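Local atomic coordinates of cellulosomal-scaffolding protein A (PDB entry 4B9F), a protein that probably binds crystalline cellulose through its family 3a carbohydrate-binding module, as part of the scaffolding that assembles the cellulosome. Residues L34-V45 with A88-G99. Numbering follows the deposited sequence.
Sequences LSKLTLRYYYTV and ADTYLEISFTGG. With CA (calcium ion), chain C.
Arg40 lays its extended chain over one face of the Tyr91 ring: CD stands 3.6 Å from the ring centroid in a CH-pi contact, and the guanidinium runs on nearly parallel to the ring, planes 12° apart, until Tyr91 OH sits over its centre. Tyr144 adds a cation-pi partner. The NE edge of the guanidinium turns to water 3, which also bonds Thr38 OG1 and Glu93 OE2 and so bridges the two strands, while Arg40 NE and Glu93 OE2 stay 4.9 Å apart. Tyr42 CD1 lies 3.6 Å from Tyr91 CB, the two rings oblique at 66°. The other face of the sheet is buried; there Leu39 packs on Ile94, and Tyr41 meets Leu92 by CB alone, its ring leading away to Asn8. Tyr43 takes the crowded position between its N and C (chi1 66°), which brings its ring back across the partner strand, with Thr90 CB over one face; its OH bonds Gln51. At the far end Phe96 wedges between Leu34 and Leu37, CE1 to Leu37 CD2 4.0 Å, while water 1 links its N to Leu37 O. Asp89 and Thr90 both donate their N-H to Tyr43 O, a classic beta bulge. Asp89 OD1 receives Val45 N on its syn lone pair and Thr90 OG1 from the anti side. This probably helps hold the turn next to calcium-binding Thr44. The pair forms inner strands of the family 3 beta-sandwich.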
loop_
_atom_site.group_PDB
_atom_site.type_symbol
_atom_site.label_atom_id
_atom_site.label_comp_id
_atom_site.label_asym_id
_atom_site.label_seq_id
_atom_site.Cartn_x
_atom_site.Cartn_y
_atom_site.Cartn_z
ATOM N N LEU A 34 7.207 10.068 -7.935
ATOM C CA LEU A 34 6.928 9.023 -6.948
ATOM C C LEU A 34 7.515 9.323 -5.573
ATOM O O LEU A 34 7.006 8.836 -4.565
ATOM C CB LEU A 34 7.423 7.661 -7.431
ATOM C CG LEU A 34 6.542 6.976 -8.469
ATOM C CD1 LEU A 34 7.153 5.630 -8.829
ATOM C CD2 LEU A 34 5.126 6.790 -7.948
ATOM N N SER A 35 8.584 10.115 -5.524
ATOM C CA SER A 35 9.181 10.467 -4.240
ATOM C C SER A 35 8.219 11.290 -3.383
ATOM O O SER A 35 8.448 11.464 -2.186
ATOM C CB SER A 35 10.521 11.198 -4.422
ATOM O OG SER A 35 10.335 12.539 -4.841
ATOM N N LYS A 36 7.148 11.790 -4.003
ATOM C CA LYS A 36 6.127 12.556 -3.291
ATOM C C LYS A 36 4.848 11.758 -3.026
ATOM O O LYS A 36 3.934 12.263 -2.380
ATOM C CB LYS A 36 5.755 13.816 -4.080
ATOM C CG LYS A 36 6.933 14.630 -4.573
ATOM C CD LYS A 36 7.679 15.279 -3.427
ATOM C CE LYS A 36 8.697 16.282 -3.953
ATOM N NZ LYS A 36 9.474 16.926 -2.861
ATOM N N LEU A 37 4.776 10.520 -3.520
ATOM C CA LEU A 37 3.561 9.719 -3.405
ATOM C C LEU A 37 3.590 8.836 -2.170
ATOM O O LEU A 37 4.574 8.141 -1.920
ATOM C CB LEU A 37 3.381 8.836 -4.637
ATOM C CG LEU A 37 2.125 7.960 -4.651
ATOM C CD1 LEU A 37 0.853 8.810 -4.709
ATOM C CD2 LEU A 37 2.168 6.987 -5.821
ATOM N N THR A 38 2.518 8.873 -1.385
ATOM C CA THR A 38 2.391 7.933 -0.278
ATOM C C THR A 38 1.053 7.205 -0.358
ATOM O O THR A 38 0.069 7.751 -0.878
ATOM C CB THR A 38 2.536 8.611 1.093
ATOM O OG1 THR A 38 1.590 9.678 1.190
ATOM C CG2 THR A 38 3.950 9.153 1.288
ATOM N N LEU A 39 1.033 5.971 0.141
ATOM C CA LEU A 39 -0.149 5.124 0.145
ATOM C C LEU A 39 -0.396 4.663 1.571
ATOM O O LEU A 39 0.560 4.361 2.300
ATOM C CB LEU A 39 0.084 3.897 -0.746
ATOM C CG LEU A 39 0.554 4.197 -2.172
ATOM C CD1 LEU A 39 0.949 2.902 -2.895
ATOM C CD2 LEU A 39 -0.509 4.923 -2.955
ATOM N N ARG A 40 -1.661 4.581 1.977
ATOM C CA ARG A 40 -1.967 4.156 3.338
ATOM C C ARG A 40 -2.860 2.932 3.355
ATOM O O ARG A 40 -3.866 2.864 2.631
ATOM C CB ARG A 40 -2.641 5.282 4.135
ATOM C CG ARG A 40 -1.803 6.507 4.287
ATOM C CD ARG A 40 -2.463 7.550 5.169
ATOM N NE ARG A 40 -1.659 8.761 5.159
ATOM C CZ ARG A 40 -2.009 9.904 5.735
ATOM N NH1 ARG A 40 -3.152 9.996 6.407
ATOM N NH2 ARG A 40 -1.204 10.955 5.647
ATOM N N TYR A 41 -2.468 1.967 4.192
ATOM C CA TYR A 41 -3.240 0.767 4.467
ATOM C C TYR A 41 -3.590 0.763 5.959
ATOM O O TYR A 41 -2.704 0.649 6.803
ATOM C CB TYR A 41 -2.429 -0.486 4.091
ATOM C CG TYR A 41 -3.192 -1.760 4.366
ATOM C CD1 TYR A 41 -4.090 -2.265 3.434
ATOM C CD2 TYR A 41 -3.049 -2.446 5.574
ATOM C CE1 TYR A 41 -4.819 -3.413 3.685
ATOM C CE2 TYR A 41 -3.774 -3.599 5.832
ATOM C CZ TYR A 41 -4.657 -4.075 4.880
ATOM O OH TYR A 41 -5.400 -5.204 5.098
ATOM N N TYR A 42 -4.882 0.894 6.268
ATOM C CA TYR A 42 -5.339 1.056 7.642
ATOM C C TYR A 42 -5.781 -0.262 8.253
ATOM O O TYR A 42 -6.484 -1.056 7.616
ATOM C CB TYR A 42 -6.527 2.014 7.688
ATOM C CG TYR A 42 -6.316 3.351 7.030
ATOM C CD1 TYR A 42 -5.761 4.414 7.739
ATOM C CD2 TYR A 42 -6.744 3.580 5.723
ATOM C CE1 TYR A 42 -5.610 5.663 7.153
ATOM C CE2 TYR A 42 -6.590 4.829 5.123
ATOM C CZ TYR A 42 -6.026 5.863 5.850
ATOM O OH TYR A 42 -5.903 7.102 5.266
ATOM N N TYR A 43 -5.415 -0.481 9.507
ATOM C CA TYR A 43 -5.734 -1.734 10.167
ATOM C C TYR A 43 -5.660 -1.585 11.679
ATOM O O TYR A 43 -5.306 -0.523 12.193
ATOM C CB TYR A 43 -4.771 -2.834 9.680
ATOM C CG TYR A 43 -3.317 -2.623 10.074
ATOM C CD1 TYR A 43 -2.514 -1.704 9.402
ATOM C CD2 TYR A 43 -2.751 -3.348 11.117
ATOM C CE1 TYR A 43 -1.181 -1.504 9.765
ATOM C CE2 TYR A 43 -1.426 -3.156 11.490
ATOM C CZ TYR A 43 -0.643 -2.237 10.807
ATOM O OH TYR A 43 0.673 -2.045 11.157
ATOM N N THR A 44 -6.022 -2.651 12.385
ATOM C CA THR A 44 -5.854 -2.705 13.828
ATOM C C THR A 44 -4.727 -3.676 14.144
ATOM O O THR A 44 -4.725 -4.818 13.682
ATOM C CB THR A 44 -7.140 -3.163 14.538
ATOM O OG1 THR A 44 -7.659 -4.327 13.877
ATOM C CG2 THR A 44 -8.186 -2.066 14.514
ATOM N N VAL A 45 -3.766 -3.221 14.938
ATOM C CA VAL A 45 -2.548 -3.990 15.178
ATOM C C VAL A 45 -2.764 -5.269 16.006
ATOM O O VAL A 45 -1.976 -6.204 15.898
ATOM C CB VAL A 45 -1.453 -3.076 15.794
ATOM C CG1 VAL A 45 -1.843 -2.620 17.199
ATOM C CG2 VAL A 45 -0.085 -3.754 15.786
ATOM N N ALA A 88 -9.539 0.642 12.718
ATOM C CA ALA A 88 -8.281 1.283 12.356
ATOM C C ALA A 88 -7.627 1.944 13.550
ATOM O O ALA A 88 -8.182 2.889 14.123
ATOM C CB ALA A 88 -8.494 2.306 11.225
ATOM N N ASP A 89 -6.441 1.467 13.923
ATOM C CA ASP A 89 -5.631 2.169 14.914
ATOM C C ASP A 89 -4.230 2.486 14.420
ATOM O O ASP A 89 -3.480 3.190 15.096
ATOM C CB ASP A 89 -5.578 1.445 16.279
ATOM C CG ASP A 89 -5.066 0.009 16.198
ATOM O OD1 ASP A 89 -4.140 -0.303 15.418
ATOM O OD2 ASP A 89 -5.596 -0.815 16.959
ATOM N N THR A 90 -3.899 1.984 13.232
ATOM C CA THR A 90 -2.572 2.113 12.659
ATOM C C THR A 90 -2.727 2.178 11.155
ATOM O O THR A 90 -3.682 1.625 10.606
ATOM C CB THR A 90 -1.723 0.850 13.002
ATOM O OG1 THR A 90 -1.755 0.613 14.416
ATOM C CG2 THR A 90 -0.271 0.996 12.545
ATOM N N TYR A 91 -1.801 2.836 10.473
ATOM C CA TYR A 91 -1.635 2.542 9.056
ATOM C C TYR A 91 -0.202 2.271 8.683
ATOM O O TYR A 91 0.737 2.823 9.269
ATOM C CB TYR A 91 -2.243 3.616 8.140
ATOM C CG TYR A 91 -1.716 5.027 8.284
ATOM C CD1 TYR A 91 -0.654 5.483 7.504
ATOM C CD2 TYR A 91 -2.334 5.930 9.143
ATOM C CE1 TYR A 91 -0.193 6.804 7.612
ATOM C CE2 TYR A 91 -1.884 7.240 9.252
ATOM C CZ TYR A 91 -0.824 7.672 8.484
ATOM O OH TYR A 91 -0.393 8.977 8.592
ATOM N N LEU A 92 -0.043 1.374 7.722
ATOM C CA LEU A 92 1.201 1.278 6.994
ATOM C C LEU A 92 1.201 2.391 5.962
ATOM O O LEU A 92 0.229 2.565 5.211
ATOM C CB LEU A 92 1.289 -0.073 6.291
ATOM C CG LEU A 92 2.352 -0.200 5.198
ATOM C CD1 LEU A 92 3.748 -0.278 5.803
ATOM C CD2 LEU A 92 2.090 -1.411 4.310
ATOM N N GLU A 93 2.270 3.175 5.948
ATOM C CA GLU A 93 2.471 4.164 4.913
ATOM C C GLU A 93 3.568 3.687 3.991
ATOM O O GLU A 93 4.703 3.462 4.437
ATOM C CB GLU A 93 2.866 5.507 5.507
ATOM C CG GLU A 93 2.972 6.588 4.449
ATOM C CD GLU A 93 3.808 7.769 4.888
ATOM O OE1 GLU A 93 5.048 7.614 4.999
ATOM O OE2 GLU A 93 3.227 8.851 5.109
ATOM N N ILE A 94 3.221 3.504 2.722
ATOM C CA ILE A 94 4.183 3.126 1.702
ATOM C C ILE A 94 4.648 4.399 1.011
ATOM O O ILE A 94 3.833 5.256 0.651
ATOM C CB ILE A 94 3.575 2.119 0.688
ATOM C CG1 ILE A 94 3.279 0.787 1.392
ATOM C CG2 ILE A 94 4.530 1.912 -0.484
ATOM C CD1 ILE A 94 2.544 -0.227 0.530
ATOM N N SER A 95 5.959 4.513 0.838
ATOM C CA SER A 95 6.560 5.636 0.134
ATOM C C SER A 95 7.664 5.133 -0.799
ATOM O O SER A 95 7.965 3.926 -0.838
ATOM C CB SER A 95 7.104 6.671 1.127
ATOM O OG SER A 95 8.068 6.080 1.980
ATOM N N PHE A 96 8.264 6.058 -1.546
ATOM C CA PHE A 96 9.212 5.710 -2.604
ATOM C C PHE A 96 10.425 6.609 -2.516
ATOM O O PHE A 96 10.295 7.820 -2.288
ATOM C CB PHE A 96 8.566 5.864 -3.983
ATOM C CG PHE A 96 7.297 5.086 -4.130
ATOM C CD1 PHE A 96 6.080 5.616 -3.709
ATOM C CD2 PHE A 96 7.314 3.805 -4.666
ATOM C CE1 PHE A 96 4.909 4.886 -3.808
ATOM C CE2 PHE A 96 6.136 3.069 -4.782
ATOM C CZ PHE A 96 4.933 3.616 -4.353
ATOM N N THR A 97 11.600 6.026 -2.723
ATOM C CA THR A 97 12.840 6.785 -2.659
ATOM C C THR A 97 13.042 7.666 -3.885
ATOM O O THR A 97 13.818 8.619 -3.849
ATOM C CB THR A 97 14.058 5.869 -2.491
ATOM O OG1 THR A 97 14.154 4.992 -3.620
ATOM C CG2 THR A 97 13.943 5.046 -1.207
ATOM N N GLY A 98 12.345 7.345 -4.968
ATOM C CA GLY A 98 12.485 8.086 -6.200
ATOM C C GLY A 98 11.657 7.435 -7.284
ATOM O O GLY A 98 10.905 6.495 -7.018
ATOM N N GLY A 99 11.797 7.928 -8.508
ATOM C CA GLY A 99 11.051 7.401 -9.636
ATOM C C GLY A 99 9.981 8.351 -10.137
ATOM O O GLY A 99 9.569 9.286 -9.446
HETATM CA CA CA C . -6.524 -6.392 13.089
HETATM O O HOH W 1 7.126 8.757 -1.458
HETATM O O HOH W 2 10.366 9.653 -0.298
HETATM O O HOH W 3 0.759 9.555 3.833
HETATM O O HOH W 4 -4.588 -6.923 11.606
#